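Side-chain contacts in viral interleukin-10 homolog (Human herpesvirus 5, PDB 1LQS), which mimics human interleukin-10, binding the host interleukin-10 receptor and signalling through both its subunits to give immunosuppressive effects that the virus exploits: residues C[59-62]-C[63-66]; C[70-74]-C[75-79]; C[101-104]-C[105-109]; C[124-127]-C[128-131]. All coordinates share one frame; numbering follows the deposited sequence.

Contact 1: C[59-62]-C[63-66]; sequences GCWG and CSVM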
loop_
_atom_site.group_PDB
_atom_site.type_symbol
_atom_site.label_atom_id
_atom_site.label_comp_id
_atom_site.label_asym_id
_atom_site.label_seq_id
_atom_site.Cartn_x
_atom_site.Cartn_y
_atom_site.Cartn_z
ATOM N N GLY C 59 -4.175 -3.525 -5.899
ATOM C CA GLY C 59 -4.385 -3.570 -4.465
ATOM C C GLY C 59 -3.094 -3.961 -3.774
ATOM O O GLY C 59 -2.163 -4.437 -4.430
ATOM N N CYS C 60 -3.043 -3.764 -2.457
ATOM C CA CYS C 60 -1.868 -4.070 -1.641
ATOM C C CYS C 60 -1.187 -5.395 -1.938
ATOM O O CYS C 60 0.041 -5.457 -2.038
ATOM C CB CYS C 60 -2.231 -4.071 -0.153
ATOM S SG CYS C 60 -1.986 -2.533 0.797
ATOM N N TRP C 61 -1.965 -6.464 -2.077
ATOM C CA TRP C 61 -1.333 -7.750 -2.302
ATOM C C TRP C 61 -1.240 -8.287 -3.716
ATOM O O TRP C 61 -0.967 -9.473 -3.912
ATOM C CB TRP C 61 -1.939 -8.793 -1.360
ATOM C CG TRP C 61 -1.472 -8.576 0.058
ATOM C CD1 TRP C 61 -2.148 -7.930 1.060
ATOM C CD2 TRP C 61 -0.175 -8.901 0.597
ATOM N NE1 TRP C 61 -1.349 -7.831 2.181
ATOM C CE2 TRP C 61 -0.136 -8.416 1.923
ATOM C CE3 TRP C 61 0.958 -9.549 0.084
ATOM C CZ2 TRP C 61 0.990 -8.559 2.741
ATOM C CZ3 TRP C 61 2.077 -9.688 0.903
ATOM C CH2 TRP C 61 2.081 -9.194 2.216
ATOM N N GLY C 62 -1.431 -7.406 -4.698
ATOM C CA GLY C 62 -1.334 -7.819 -6.087
ATOM C C GLY C 62 -0.017 -8.531 -6.349
ATOM O O GLY C 62 0.026 -9.524 -7.070
ATOM N N CYS C 63 1.060 -8.019 -5.760
ATOM C CA CYS C 63 2.379 -8.616 -5.906
ATOM C C CYS C 63 2.264 -10.116 -5.650
ATOM O O CYS C 63 2.847 -10.937 -6.348
ATOM C CB CYS C 63 3.352 -7.988 -4.888
ATOM S SG CYS C 63 2.857 -8.185 -3.137
ATOM N N SER C 64 1.491 -10.463 -4.636
ATOM C CA SER C 64 1.291 -11.848 -4.263
ATOM C C SER C 64 0.521 -12.585 -5.349
ATOM O O SER C 64 0.831 -13.727 -5.689
ATOM C CB SER C 64 0.526 -11.898 -2.937
ATOM O OG SER C 64 0.452 -13.204 -2.409
ATOM N N VAL C 65 -0.493 -11.931 -5.898
ATOM C CA VAL C 65 -1.299 -12.568 -6.936
ATOM C C VAL C 65 -0.527 -12.662 -8.245
ATOM O O VAL C 65 -0.690 -13.614 -8.996
ATOM C CB VAL C 65 -2.625 -11.796 -7.180
ATOM C CG1 VAL C 65 -3.374 -12.407 -8.345
ATOM C CG2 VAL C 65 -3.490 -11.826 -5.921
ATOM N N MET C 66 0.323 -11.675 -8.505
ATOM C CA MET C 66 1.103 -11.652 -9.732
ATOM C C MET C 66 2.022 -12.855 -9.785
ATOM O O MET C 66 2.173 -13.466 -10.850
ATOM C CB MET C 66 1.929 -10.362 -9.833
ATOM C CG MET C 66 2.571 -10.110 -11.207
ATOM S SD MET C 66 1.401 -9.607 -12.521
ATOM C CE MET C 66 1.010 -11.194 -13.183
#
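Gly62, Cys63 and Trp61 carry this local contact, where the loop enters helix 62-84. Gly62 has only backbone to offer. Its carbonyl takes the N-H of Met66, at 2.6 Å from Met66 N to Gly62 O, and this is an early bond of the helix. Trp61 sits at the N-cap position. Val65 N donates to Trp61 O at 3.2 Å, and Ser64 N does so more weakly. The Trp61 indole lies alongside the first turn. Its ring carbon CE3 meets two residues. Ser64 CB comes to the ring edge, 3.9 Å from Trp61 CE3. Cys63 SG approaches obliquely, 4.0 Å from Trp61 CE3, in a sulfur-aromatic contact. The sulfur gets there because chi1 of Cys63 is 59°, which sets SG between the backbone N and the carbonyl carbon. Cys63 is disulfide-bonded to Cys114. Cys60 is disulfide-bonded to Cys60 of the second subunit, and the two Trp61 rings meet edge-to-face across the same interface. Within the contact, then, the bonds to Trp61 O and Gly62 O start the helix, and the indole packs on the Cys63 sulfur. The two disulfides tie this turn to the loop at Cys114 and to the other subunit.

Contact 2: C[70-74]-C[75-79]; sequences LRRYL and EIVFP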
loop_
_atom_site.group_PDB
_atom_site.type_symbol
_atom_site.label_atom_id
_atom_site.label_comp_id
_atom_site.label_asym_id
_atom_site.label_seq_id
_atom_site.Cartn_x
_atom_site.Cartn_y
_atom_site.Cartn_z
ATOM N N LEU C 70 1.726 -16.080 -12.461
ATOM C CA LEU C 70 2.856 -16.440 -13.303
ATOM C C LEU C 70 3.342 -17.877 -13.065
ATOM O O LEU C 70 3.724 -18.582 -14.013
ATOM C CB LEU C 70 3.988 -15.440 -13.084
ATOM C CG LEU C 70 3.680 -14.001 -13.523
ATOM C CD1 LEU C 70 4.745 -13.054 -13.005
ATOM C CD2 LEU C 70 3.598 -13.936 -15.036
ATOM N N ARG C 71 3.323 -18.319 -11.810
ATOM C CA ARG C 71 3.762 -19.679 -11.494
ATOM C C ARG C 71 2.739 -20.677 -12.014
ATOM O O ARG C 71 3.088 -21.738 -12.543
ATOM C CB ARG C 71 3.915 -19.864 -9.980
ATOM C CG ARG C 71 5.234 -19.416 -9.403
ATOM C CD ARG C 71 5.164 -19.277 -7.878
ATOM N NE ARG C 71 6.484 -18.971 -7.335
ATOM C CZ ARG C 71 7.474 -19.858 -7.238
ATOM N NH1 ARG C 71 7.280 -21.102 -7.635
ATOM N NH2 ARG C 71 8.659 -19.499 -6.770
ATOM N N ARG C 72 1.471 -20.322 -11.845
ATOM C CA ARG C 72 0.359 -21.160 -12.264
ATOM C C ARG C 72 0.441 -21.430 -13.774
ATOM O O ARG C 72 0.195 -22.541 -14.238
ATOM C CB ARG C 72 -0.948 -20.454 -11.870
ATOM C CG ARG C 72 -2.232 -21.062 -12.380
ATOM C CD ARG C 72 -2.326 -22.515 -12.054
ATOM N NE ARG C 72 -3.717 -22.942 -11.937
ATOM C CZ ARG C 72 -4.303 -23.251 -10.782
ATOM N NH1 ARG C 72 -3.617 -23.180 -9.645
ATOM N NH2 ARG C 72 -5.573 -23.640 -10.767
ATOM N N TYR C 73 0.811 -20.410 -14.535
ATOM C CA TYR C 73 0.924 -20.561 -15.969
ATOM C C TYR C 73 2.173 -21.324 -16.366
ATOM O O TYR C 73 2.120 -22.253 -17.172
ATOM C CB TYR C 73 0.949 -19.198 -16.639
ATOM C CG TYR C 73 -0.410 -18.597 -16.861
ATOM C CD1 TYR C 73 -1.147 -18.898 -17.996
ATOM C CD2 TYR C 73 -0.929 -17.669 -15.968
ATOM C CE1 TYR C 73 -2.365 -18.273 -18.242
ATOM C CE2 TYR C 73 -2.141 -17.044 -16.206
ATOM C CZ TYR C 73 -2.849 -17.342 -17.343
ATOM O OH TYR C 73 -4.017 -16.667 -17.599
ATOM N N LEU C 74 3.308 -20.927 -15.817
ATOM C CA LEU C 74 4.531 -21.610 -16.179
ATOM C C LEU C 74 4.497 -23.078 -15.778
ATOM O O LEU C 74 4.978 -23.937 -16.515
ATOM C CB LEU C 74 5.733 -20.905 -15.542
ATOM C CG LEU C 74 5.944 -19.475 -16.053
ATOM C CD1 LEU C 74 7.237 -18.898 -15.524
ATOM C CD2 LEU C 74 5.992 -19.494 -17.552
ATOM N N GLU C 75 3.885 -23.367 -14.633
ATOM C CA GLU C 75 3.851 -24.730 -14.116
ATOM C C GLU C 75 2.645 -25.621 -14.411
ATOM O O GLU C 75 2.788 -26.836 -14.483
ATOM C CB GLU C 75 4.080 -24.693 -12.605
ATOM C CG GLU C 75 5.407 -24.083 -12.198
ATOM C CD GLU C 75 6.601 -24.849 -12.743
ATOM O OE1 GLU C 75 6.652 -26.088 -12.555
ATOM O OE2 GLU C 75 7.493 -24.211 -13.348
ATOM N N ILE C 76 1.466 -25.039 -14.581
ATOM C CA ILE C 76 0.281 -25.847 -14.838
ATOM C C ILE C 76 -0.414 -25.556 -16.163
ATOM O O ILE C 76 -0.545 -26.444 -17.013
ATOM C CB ILE C 76 -0.767 -25.684 -13.709
ATOM C CG1 ILE C 76 -0.150 -26.044 -12.355
ATOM C CG2 ILE C 76 -1.949 -26.589 -13.972
ATOM C CD1 ILE C 76 0.395 -27.447 -12.292
ATOM N N VAL C 77 -0.862 -24.315 -16.334
ATOM C CA VAL C 77 -1.577 -23.918 -17.547
ATOM C C VAL C 77 -0.843 -24.236 -18.854
ATOM O O VAL C 77 -1.344 -24.995 -19.688
ATOM C CB VAL C 77 -1.912 -22.413 -17.533
ATOM C CG1 VAL C 77 -2.869 -22.098 -18.669
ATOM C CG2 VAL C 77 -2.516 -22.011 -16.196
ATOM N N PHE C 78 0.338 -23.658 -19.046
ATOM C CA PHE C 78 1.057 -23.928 -20.280
ATOM C C PHE C 78 1.321 -25.407 -20.507
ATOM O O PHE C 78 1.030 -25.921 -21.589
ATOM C CB PHE C 78 2.366 -23.133 -20.354
ATOM C CG PHE C 78 2.220 -21.798 -21.034
ATOM C CD1 PHE C 78 2.322 -20.616 -20.312
ATOM C CD2 PHE C 78 1.963 -21.726 -22.398
ATOM C CE1 PHE C 78 2.171 -19.392 -20.932
ATOM C CE2 PHE C 78 1.809 -20.498 -23.027
ATOM C CZ PHE C 78 1.915 -19.328 -22.286
ATOM N N PRO C 79 1.872 -26.117 -19.506
ATOM C CA PRO C 79 2.133 -27.545 -19.701
ATOM C C PRO C 79 0.858 -28.284 -20.069
ATOM O O PRO C 79 0.851 -29.088 -20.991
ATOM C CB PRO C 79 2.689 -27.980 -18.355
ATOM C CG PRO C 79 3.395 -26.770 -17.883
ATOM C CD PRO C 79 2.409 -25.670 -18.211
#
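Tyr73 and Val77 are brought together by their first torsions. In Tyr73, CG stands anti to the carbonyl carbon (chi1 -83°). In Val77, CG1 is anti to the backbone N (chi1 -169°), which leaves CG2 beside that N. The two side chains then run side by side and point the same way. Val77 CG2 lies over one face of the Tyr73 ring, 4.2 Å from its centroid, as a CH-pi contact. Val77 CB touches Tyr73 CD1 at 3.6 Å. Arg72 CG meets Val77 CG2 at 3.9 Å, the two side chains crossing at about a right angle. The backbone widens here into a pi-type turn. Arg72 O accepts both Ile76 N and Val77 N, and Phe78 N reaches back five residues to Tyr73 O at 2.9 Å. Pro79 has no N-H to give, and the helix kinks there. The short axes of 70-74 and 75-79 are turned 38° apart. Leu74 and Phe78 pack on Leu99 and Met95 of helix 89-106, respectively. Tyr73 OH is hydrogen-bonded to Gly138 O of the second subunit. Val77 meets Leu139 and Phe78 meets Leu142 of that subunit, on its helices 135-140 and 142-155, consistent with the intertwined interleukin-10 family dimer.

Contact 3: C[101-104]-C[105-109]; sequences SIYK and DMRQC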
loop_
_atom_site.group_PDB
_atom_site.type_symbol
_atom_site.label_atom_id
_atom_site.label_comp_id
_atom_site.label_asym_id
_atom_site.label_seq_id
_atom_site.Cartn_x
_atom_site.Cartn_y
_atom_site.Cartn_z
ATOM N N SER C 101 11.423 -16.259 -19.153
ATOM C CA SER C 101 12.474 -15.255 -19.205
ATOM C C SER C 101 12.103 -14.057 -18.341
ATOM O O SER C 101 12.926 -13.557 -17.567
ATOM C CB SER C 101 12.696 -14.809 -20.650
ATOM O OG SER C 101 13.759 -13.880 -20.743
ATOM N N ILE C 102 10.861 -13.600 -18.477
ATOM C CA ILE C 102 10.378 -12.469 -17.693
ATOM C C ILE C 102 10.377 -12.769 -16.180
ATOM O O ILE C 102 10.838 -11.948 -15.386
ATOM C CB ILE C 102 8.948 -12.059 -18.129
ATOM C CG1 ILE C 102 8.965 -11.634 -19.596
ATOM C CG2 ILE C 102 8.442 -10.914 -17.268
ATOM C CD1 ILE C 102 7.653 -11.098 -20.088
ATOM N N TYR C 103 9.876 -13.946 -15.791
ATOM C CA TYR C 103 9.816 -14.331 -14.380
ATOM C C TYR C 103 11.173 -14.351 -13.685
ATOM O O TYR C 103 11.310 -13.836 -12.578
ATOM C CB TYR C 103 9.172 -15.706 -14.219
ATOM C CG TYR C 103 8.802 -16.033 -12.783
ATOM C CD1 TYR C 103 7.874 -15.255 -12.090
ATOM C CD2 TYR C 103 9.372 -17.109 -12.121
ATOM C CE1 TYR C 103 7.526 -15.539 -10.782
ATOM C CE2 TYR C 103 9.028 -17.401 -10.808
ATOM C CZ TYR C 103 8.102 -16.610 -10.144
ATOM O OH TYR C 103 7.747 -16.893 -8.846
ATOM N N LYS C 104 12.166 -14.962 -14.322
ATOM C CA LYS C 104 13.502 -15.026 -13.749
ATOM C C LYS C 104 14.043 -13.627 -13.497
ATOM O O LYS C 104 14.756 -13.406 -12.518
ATOM C CB LYS C 104 14.451 -15.793 -14.677
ATOM C CG LYS C 104 14.114 -17.280 -14.791
ATOM C CD LYS C 104 15.117 -18.038 -15.651
ATOM C CE LYS C 104 14.746 -19.515 -15.742
ATOM N NZ LYS C 104 15.671 -20.299 -16.613
ATOM N N ASP C 105 13.705 -12.682 -14.376
ATOM C CA ASP C 105 14.159 -11.300 -14.221
ATOM C C ASP C 105 13.365 -10.523 -13.180
ATOM O O ASP C 105 13.899 -9.632 -12.530
ATOM C CB ASP C 105 14.093 -10.554 -15.552
ATOM C CG ASP C 105 15.345 -10.732 -16.377
ATOM O OD1 ASP C 105 15.452 -10.057 -17.429
ATOM O OD2 ASP C 105 16.214 -11.547 -15.970
ATOM N N MET C 106 12.087 -10.849 -13.034
ATOM C CA MET C 106 11.249 -10.172 -12.062
ATOM C C MET C 106 11.619 -10.523 -10.612
ATOM O O MET C 106 11.509 -9.672 -9.720
ATOM C CB MET C 106 9.785 -10.510 -12.308
ATOM C CG MET C 106 9.153 -9.820 -13.497
ATOM S SD MET C 106 7.439 -10.381 -13.610
ATOM C CE MET C 106 6.721 -9.536 -12.213
ATOM N N ARG C 107 12.051 -11.763 -10.369
ATOM C CA ARG C 107 12.426 -12.164 -9.014
ATOM C C ARG C 107 13.868 -11.799 -8.709
ATOM O O ARG C 107 14.495 -12.362 -7.817
ATOM C CB ARG C 107 12.205 -13.662 -8.803
ATOM C CG ARG C 107 10.745 -14.056 -8.883
ATOM C CD ARG C 107 10.460 -15.438 -8.318
ATOM N NE ARG C 107 10.211 -15.431 -6.874
ATOM C CZ ARG C 107 11.150 -15.539 -5.935
ATOM N NH1 ARG C 107 12.430 -15.663 -6.269
ATOM N NH2 ARG C 107 10.807 -15.544 -4.653
ATOM N N GLN C 108 14.377 -10.831 -9.455
ATOM C CA GLN C 108 15.742 -10.361 -9.301
ATOM C C GLN C 108 15.660 -8.888 -8.866
ATOM O O GLN C 108 16.678 -8.245 -8.588
ATOM C CB GLN C 108 16.458 -10.520 -10.645
ATOM C CG GLN C 108 17.956 -10.684 -10.589
ATOM C CD GLN C 108 18.487 -11.424 -11.812
ATOM O OE1 GLN C 108 19.627 -11.214 -12.243
ATOM N NE2 GLN C 108 17.658 -12.309 -12.370
ATOM N N CYS C 109 14.427 -8.375 -8.817
ATOM C CA CYS C 109 14.135 -6.998 -8.405
ATOM C C CYS C 109 13.137 -6.993 -7.229
ATOM O O CYS C 109 11.962 -7.342 -7.388
ATOM C CB CYS C 109 13.540 -6.191 -9.575
ATOM S SG CYS C 109 13.031 -4.507 -9.082
#
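Arg107 lays its aliphatic chain over one face of the Tyr103 ring. Arg107 CG sits 4.1 Å from the Tyr103 ring centroid, offset toward the rim, in a CH-pi contact. The two side chains run the same way, and the guanidinium plane is turned 48° from the ring. The chain bends at chi3 (87°), so the guanidinium turns off the line of the ring instead of stacking flat on it. On another side of the helix, Ile102 CG2 meets Met106 SD at 3.8 Å, the two side chains side by side and pointing the same way. A third pair is polar: Gln108 NE2 donates to Lys104 O at 3.1 Å, coming from above the carbonyl plane. Helical bonds to Ile102 O and Tyr103 O lie behind these. Further out, Asp67 is hydrogen-bonded to Tyr103 OH, which probably helps to fix the ring, while Arg27 NH2 forms a salt bridge to Asp105 OD1 and a hydrogen bond to Ser101 OG. Leu149 of the second subunit packs on Ile102 and Met106, and Cys109 forms a disulfide with Cys19. Arg107 is the first residue to leave helical geometry. This is the C-terminal end of a helix in the all-helical interleukin-10 fold, linked covalently to the N-terminal part of the chain.

Contact 4: C[124-127]-C[128-131]; sequences SQEA and ERKS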
loop_
_atom_site.group_PDB
_atom_site.type_symbol
_atom_site.label_atom_id
_atom_site.label_comp_id
_atom_site.label_asym_id
_atom_site.label_seq_id
_atom_site.Cartn_x
_atom_site.Cartn_y
_atom_site.Cartn_z
ATOM N N SER C 124 15.924 -9.223 10.359
ATOM C CA SER C 124 16.689 -10.402 10.756
ATOM C C SER C 124 18.199 -10.238 10.618
ATOM O O SER C 124 18.961 -10.924 11.293
ATOM C CB SER C 124 16.228 -11.628 9.959
ATOM O OG SER C 124 16.761 -12.821 10.515
ATOM N N GLN C 125 18.638 -9.327 9.758
ATOM C CA GLN C 125 20.071 -9.125 9.570
ATOM C C GLN C 125 20.719 -8.343 10.693
ATOM O O GLN C 125 21.854 -8.628 11.080
ATOM C CB GLN C 125 20.348 -8.432 8.241
ATOM C CG GLN C 125 20.427 -9.395 7.088
ATOM C CD GLN C 125 20.542 -8.702 5.751
ATOM O OE1 GLN C 125 20.738 -9.362 4.725
ATOM N NE2 GLN C 125 20.414 -7.370 5.743
ATOM N N GLU C 126 20.005 -7.346 11.204
ATOM C CA GLU C 126 20.527 -6.547 12.305
ATOM C C GLU C 126 20.555 -7.460 13.524
ATOM O O GLU C 126 21.571 -7.604 14.201
ATOM C CB GLU C 126 19.615 -5.351 12.581
ATOM C CG GLU C 126 19.431 -4.420 11.408
ATOM C CD GLU C 126 18.200 -3.551 11.565
ATOM O OE1 GLU C 126 17.851 -2.830 10.603
ATOM O OE2 GLU C 126 17.577 -3.589 12.652
ATOM N N ALA C 127 19.417 -8.086 13.777
ATOM C CA ALA C 127 19.270 -8.987 14.898
ATOM C C ALA C 127 20.229 -10.165 14.808
ATOM O O ALA C 127 20.282 -10.992 15.715
ATOM C CB ALA C 127 17.843 -9.488 14.960
ATOM N N GLU C 128 20.988 -10.257 13.722
ATOM C CA GLU C 128 21.909 -11.375 13.583
ATOM C C GLU C 128 23.357 -10.951 13.496
ATOM O O GLU C 128 24.261 -11.781 13.613
ATOM C CB GLU C 128 21.532 -12.234 12.377
ATOM C CG GLU C 128 21.046 -13.628 12.779
ATOM C CD GLU C 128 19.805 -13.598 13.676
ATOM O OE1 GLU C 128 19.685 -14.476 14.561
ATOM O OE2 GLU C 128 18.943 -12.711 13.488
ATOM N N ARG C 129 23.582 -9.660 13.292
ATOM C CA ARG C 129 24.942 -9.158 13.232
ATOM C C ARG C 129 25.322 -8.684 14.644
ATOM O O ARG C 129 26.377 -8.085 14.860
ATOM C CB ARG C 129 25.057 -8.037 12.185
ATOM C CG ARG C 129 24.409 -6.700 12.539
ATOM C CD ARG C 129 24.243 -5.833 11.283
ATOM N NE ARG C 129 23.994 -4.431 11.609
ATOM C CZ ARG C 129 23.462 -3.541 10.775
ATOM N NH1 ARG C 129 23.113 -3.906 9.546
ATOM N NH2 ARG C 129 23.274 -2.288 11.179
ATOM N N LYS C 130 24.431 -8.969 15.596
ATOM C CA LYS C 130 24.641 -8.641 17.005
ATOM C C LYS C 130 25.490 -9.779 17.568
ATOM O O LYS C 130 25.328 -10.937 17.169
ATOM C CB LYS C 130 23.310 -8.581 17.765
ATOM C CG LYS C 130 22.383 -7.459 17.341
ATOM C CD LYS C 130 22.890 -6.100 17.776
ATOM C CE LYS C 130 22.040 -4.994 17.166
ATOM N NZ LYS C 130 20.584 -5.174 17.432
ATOM N N SER C 131 26.391 -9.452 18.491
ATOM C CA SER C 131 27.265 -10.463 19.069
ATOM C C SER C 131 26.514 -11.551 19.844
ATOM O O SER C 131 27.102 -12.566 20.209
ATOM C CB SER C 131 28.328 -9.798 19.961
ATOM O OG SER C 131 27.753 -9.017 20.998
#
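Glu126 and Arg129 lie side by side and point the same way, where helix 116-126 runs out into a loop. The contact between them is not carboxylate to guanidinium. Glu126 CG sits over the centre of one face of the Arg129 guanidinium, 4.1 Å above its plane, and the two planar end groups are turned 54° apart. The nearest charged atoms, Glu126 OE1 and Arg129 NH1, are 5.5 Å apart, so opposite charges are close without forming a salt bridge. Arg129 CG stands between its own N and carbonyl carbon (chi1 72°), and the chain then runs extended to NE beside Glu126. The backbone makes a type I turn from Glu126 to Arg129. Arg129 N donates to Glu126 O at 3.0 Å, well above the carbonyl plane. A weak bond from Arg129 N to Gln125 O supports it. Lys130 has a chain bent at chi2 and chi4 and curls over Glu126 O, with Lys130 CG 3.2 Å from Glu126 O. Glu128 points its carboxylate back along the helix end. OE2 lies near the carbonyl oxygens of Ser124 and Ala127, all three being acceptors. Its strong partner is Arg72 of the second subunit, in a salt bridge to OE2. Trp51 of that subunit packs on Glu126 and Ala127. The side chain of Glu128 is about 7 Å from a bound N-acetylglucosamine. The chemistry implies that the helix end is held by few backbone bonds, some weak. The Arg72 cation probably offsets the negative charge that Glu128 places beside carbonyl oxygens.

Contacts 1 and 2 share helix 62-84, with centres 18 Å apart. Contact 3 lies on helix 89-106, its centre 15 Å from that of contact 2, and these two touch directly. Leu70 CD1 meets Met106 SD at 3.8 Å, and Leu74 CD1 meets Tyr103 CB at 4.0 Å. Contact 1 does not touch contact 3, although their nearest atoms are about 4 Å apart. Contact 4 is remote within the chain, with centres 29 to 38 Å from the others, and the side chain of its Glu128 is about 7 Å from the bound N-acetylglucosamine. The dimer closes this gap: Arg72 of contact 2 on one subunit reaches contact 4 of the other. All four contacts touch the second subunit.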